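Local atomic coordinates of CglIIR protein (Corynebacterium glutamicum, PDB entry 6F1S), a protein that forms the H subunit of the restriction endonuclease CglI, an NTPase with a DEAD-Z1 helicase-like motor, represented in this structure by its C-terminal domain. Residues L40-L43 against D44-E48; T113-A116 against L117-A120. One frame throughout, in Å; residues are numbered along the deposited sequence.

Contact 1. Residues L40-L43 against D44-E48; sequences LAYL and DKHGE
Tyr-42 and His-46 meet one turn apart at the C-terminal end of helix 32-46, where the chain leaves the helix through Gly-47 and turns into edge strand 49-52 of the mixed sheet. The aromatic pair is edge-to-face: the imidazole presents its edge to one face of the phenol ring, with centroids 4.8 Å apart and planes inclined at 54°. His-46 CD2 lies over the rim of that face, 3.7 Å from Tyr-42 CE2, while His-46 CB sits above the ring near its normal in a CH-pi contact. Tyr-42 CG, anti to the backbone N (chi1 -174°), sets the ring beside the helix, with this face over CB and CD2 of His-46. The Tyr-42 hydroxyl is hydrogen-bonded to Ser-50 OG, which fixes the far end of the ring, and the side chain also rests on Met-94 and Leu-96 of strand 92-100.

Backbone bonds carry the last turn. Asp-44 N and Lys-45 N donate to Leu-40 O and Ala-41 O, and the shortest of the series runs from His-46 N to Tyr-42 O at 2.7 Å. A weak bond from Gly-47 N to Leu-43 O (3.0 Å) ends the ladder. Gly-47 is the first residue to leave helical geometry, and its positive phi is one that glycine adopts readily. Beyond it, Glu-48 bonds through its backbone with Leu-96 and through OE1 forms a salt bridge to Arg-97.

Leu-43 supplies the apolar part of the exit. Its side chain, which also packs on Leu-96 and Thr-98, brings CD1 against the backbone and CB of Glu-48: Leu-43 CD1 lies 3.5 Å from Glu-48 N and 3.7 Å from Glu-48 CB.

Contact 2. Residues T113-A116 against L117-A120; sequences TDQA and LSRA
Ser-118 OG lies within reach of two carbonyl oxygens of the preceding turn, Gln-115 O at 2.9 Å and Asp-114 O at 3.1 Å, on helix 112-120, the crossover helix of the beta-alpha-beta unit between parallel strands 92-100 and 126-132. Chi1 of 64° folds the hydroxyl back over its own helix; its single proton can serve either carbonyl. Asn-21 ND2 is a further hydrogen-bonding partner of OG in this buried residue.

The main chain continues the regular i to i+4 pattern. Leu-117 N bonds to Thr-113 O, Ser-118 N to Asp-114 O at 2.9 Å, Arg-119 N to Gln-115 O, and Ala-120 N to Ala-116 O. Asp-114 O thus receives an amide and possibly the serine hydroxyl.

The side chains of Asp-114 and Leu-117 leave the helix in the same direction. Leu-117 CD1 comes 3.9 Å from Asp-114 OD1, the oxygen that forms a salt bridge with Arg-97, while the leucine packs on Arg-93, Arg-97 and Leu-126.

A turn at chi2 (-66°) carries the amide of Gln-115 toward the guanidinium of Arg-119. The two planes are 39° apart, and Gln-115 OE1 sits above one guanidinium face near its rim, 3.5 Å from Arg-119 NH1.

Contact 1 and contact 2 each lie within a single helix, their centres about 20 Å apart and their nearest atoms about 7 Å apart without touching. The 40-48 contact is a surface one at a helix end, whereas 113-120 is partly buried in a crossover helix, with Asp-114 and Ser-118 turned inward. Their chemistry differs accordingly: an aromatic pair and a glycine exit in contact 1, a serine hydroxyl within reach of two carbonyl oxygens in contact 2. Both pack on strand 92-100, and Arg-97 of that strand joins them indirectly, its guanidinium pairing with Glu-48 through NH1 and with Asp-114 through NH2.

Contact 1. Residues L40-L43 against D44-E48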
# COMPACT_ATOMS: atom_id res chain seq x y z
N LEU A 40 0.92 8.50 -9.41
CA LEU A 40 -0.11 9.04 -10.28
C LEU A 40 0.27 8.94 -11.76
O LEU A 40 -0.60 8.74 -12.62
CB LEU A 40 -0.42 10.49 -9.92
CG LEU A 40 -1.15 10.69 -8.59
CD1 LEU A 40 -1.39 12.17 -8.32
CD2 LEU A 40 -2.47 9.91 -8.56
N ALA A 41 1.56 9.07 -12.07
CA ALA A 41 2.02 8.88 -13.45
C ALA A 41 1.88 7.41 -13.84
O ALA A 41 1.58 7.10 -14.98
CB ALA A 41 3.46 9.33 -13.62
N TYR A 42 2.10 6.52 -12.88
CA TYR A 42 1.95 5.09 -13.12
C TYR A 42 0.48 4.76 -13.37
O TYR A 42 0.16 4.02 -14.30
CB TYR A 42 2.49 4.27 -11.94
CG TYR A 42 2.49 2.77 -12.17
CD1 TYR A 42 1.32 2.03 -12.06
CD2 TYR A 42 3.67 2.10 -12.49
CE1 TYR A 42 1.32 0.66 -12.27
CE2 TYR A 42 3.67 0.73 -12.71
CZ TYR A 42 2.50 0.02 -12.60
OH TYR A 42 2.49 -1.34 -12.81
N LEU A 43 -0.40 5.30 -12.54
CA LEU A 43 -1.84 5.07 -12.63
C LEU A 43 -2.38 5.42 -14.01
O LEU A 43 -3.22 4.72 -14.57
CB LEU A 43 -2.57 5.87 -11.56
CG LEU A 43 -4.09 6.02 -11.67
CD1 LEU A 43 -4.78 4.67 -11.74
CD2 LEU A 43 -4.60 6.84 -10.50
N ASP A 44 -1.88 6.51 -14.57
CA ASP A 44 -2.29 6.92 -15.91
C ASP A 44 -1.68 6.00 -16.97
O ASP A 44 -2.36 5.60 -17.90
CB ASP A 44 -1.88 8.36 -16.18
CG ASP A 44 -2.13 8.77 -17.61
OD1 ASP A 44 -3.29 9.09 -17.93
OD2 ASP A 44 -1.16 8.75 -18.40
N LYS A 45 -0.40 5.68 -16.81
CA LYS A 45 0.33 4.94 -17.83
C LYS A 45 -0.05 3.46 -17.88
O LYS A 45 -0.08 2.86 -18.95
CB LYS A 45 1.83 5.09 -17.60
CG LYS A 45 2.70 4.42 -18.65
CD LYS A 45 2.59 5.12 -19.99
CE LYS A 45 3.30 6.46 -19.98
NZ LYS A 45 3.39 7.04 -21.35
N HIS A 46 -0.37 2.88 -16.72
CA HIS A 46 -0.53 1.43 -16.64
C HIS A 46 -1.84 0.96 -16.01
O HIS A 46 -2.17 -0.22 -16.09
CB HIS A 46 0.64 0.83 -15.88
CG HIS A 46 1.96 1.06 -16.56
ND1 HIS A 46 2.24 0.57 -17.81
CD2 HIS A 46 3.05 1.75 -16.16
CE1 HIS A 46 3.46 0.94 -18.16
NE2 HIS A 46 3.97 1.65 -17.18
N GLY A 47 -2.57 1.88 -15.40
CA GLY A 47 -3.88 1.57 -14.85
C GLY A 47 -3.91 1.35 -13.35
O GLY A 47 -2.87 1.22 -12.71
N GLU A 48 -5.11 1.30 -12.80
CA GLU A 48 -5.29 1.14 -11.36
C GLU A 48 -5.09 -0.31 -10.89
O GLU A 48 -4.84 -0.54 -9.71
CB GLU A 48 -6.68 1.64 -10.95
CG GLU A 48 -7.83 0.89 -11.59
CD GLU A 48 -9.18 1.38 -11.11
OE1 GLU A 48 -9.22 2.28 -10.22
OE2 GLU A 48 -10.21 0.88 -11.61

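Contact 2. Residues T113-A116 against L117-A120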
# COMPACT_ATOMS: atom_id res chain seq x y z
N THR A 113 -15.20 -3.66 -1.82
CA THR A 113 -14.75 -4.18 -3.11
C THR A 113 -13.31 -4.68 -3.05
O THR A 113 -12.99 -5.74 -3.59
CB THR A 113 -14.88 -3.11 -4.22
OG1 THR A 113 -16.26 -2.79 -4.41
CG2 THR A 113 -14.28 -3.60 -5.53
N ASP A 114 -12.44 -3.92 -2.39
CA ASP A 114 -11.04 -4.31 -2.30
C ASP A 114 -10.80 -5.44 -1.29
O ASP A 114 -9.83 -6.19 -1.40
CB ASP A 114 -10.18 -3.09 -1.97
CG ASP A 114 -10.04 -2.14 -3.16
OD1 ASP A 114 -10.01 -2.64 -4.30
OD2 ASP A 114 -9.98 -0.90 -2.97
N GLN A 115 -11.69 -5.57 -0.30
CA GLN A 115 -11.70 -6.72 0.59
C GLN A 115 -11.88 -8.00 -0.23
O GLN A 115 -11.08 -8.93 -0.13
CB GLN A 115 -12.81 -6.62 1.64
CG GLN A 115 -12.39 -6.02 2.99
CD GLN A 115 -11.39 -6.89 3.75
OE1 GLN A 115 -11.21 -8.07 3.46
NE2 GLN A 115 -10.72 -6.29 4.73
N ALA A 116 -12.92 -8.02 -1.06
CA ALA A 116 -13.23 -9.18 -1.89
C ALA A 116 -12.11 -9.42 -2.89
O ALA A 116 -11.75 -10.57 -3.15
CB ALA A 116 -14.57 -9.01 -2.60
N LEU A 117 -11.59 -8.34 -3.47
CA LEU A 117 -10.49 -8.43 -4.42
C LEU A 117 -9.31 -9.15 -3.79
O LEU A 117 -8.77 -10.10 -4.37
CB LEU A 117 -10.06 -7.03 -4.90
CG LEU A 117 -9.05 -6.91 -6.05
CD1 LEU A 117 -9.21 -5.56 -6.74
CD2 LEU A 117 -7.60 -7.09 -5.59
N SER A 118 -8.91 -8.71 -2.60
CA SER A 118 -7.73 -9.26 -1.95
C SER A 118 -7.95 -10.69 -1.49
O SER A 118 -7.03 -11.51 -1.55
CB SER A 118 -7.30 -8.38 -0.77
OG SER A 118 -8.29 -8.36 0.25
N ARG A 119 -9.16 -11.01 -1.05
CA ARG A 119 -9.45 -12.38 -0.68
C ARG A 119 -9.36 -13.30 -1.90
O ARG A 119 -8.91 -14.44 -1.79
CB ARG A 119 -10.82 -12.49 -0.02
CG ARG A 119 -10.87 -11.88 1.38
CD ARG A 119 -12.12 -12.32 2.12
NE ARG A 119 -12.03 -12.07 3.55
CZ ARG A 119 -12.80 -11.21 4.22
NH1 ARG A 119 -13.74 -10.53 3.57
NH2 ARG A 119 -12.64 -11.04 5.53
N ALA A 120 -9.78 -12.80 -3.05
CA ALA A 120 -9.76 -13.60 -4.28
C ALA A 120 -8.36 -13.78 -4.86
O ALA A 120 -8.13 -14.70 -5.64
CB ALA A 120 -10.69 -12.97 -5.32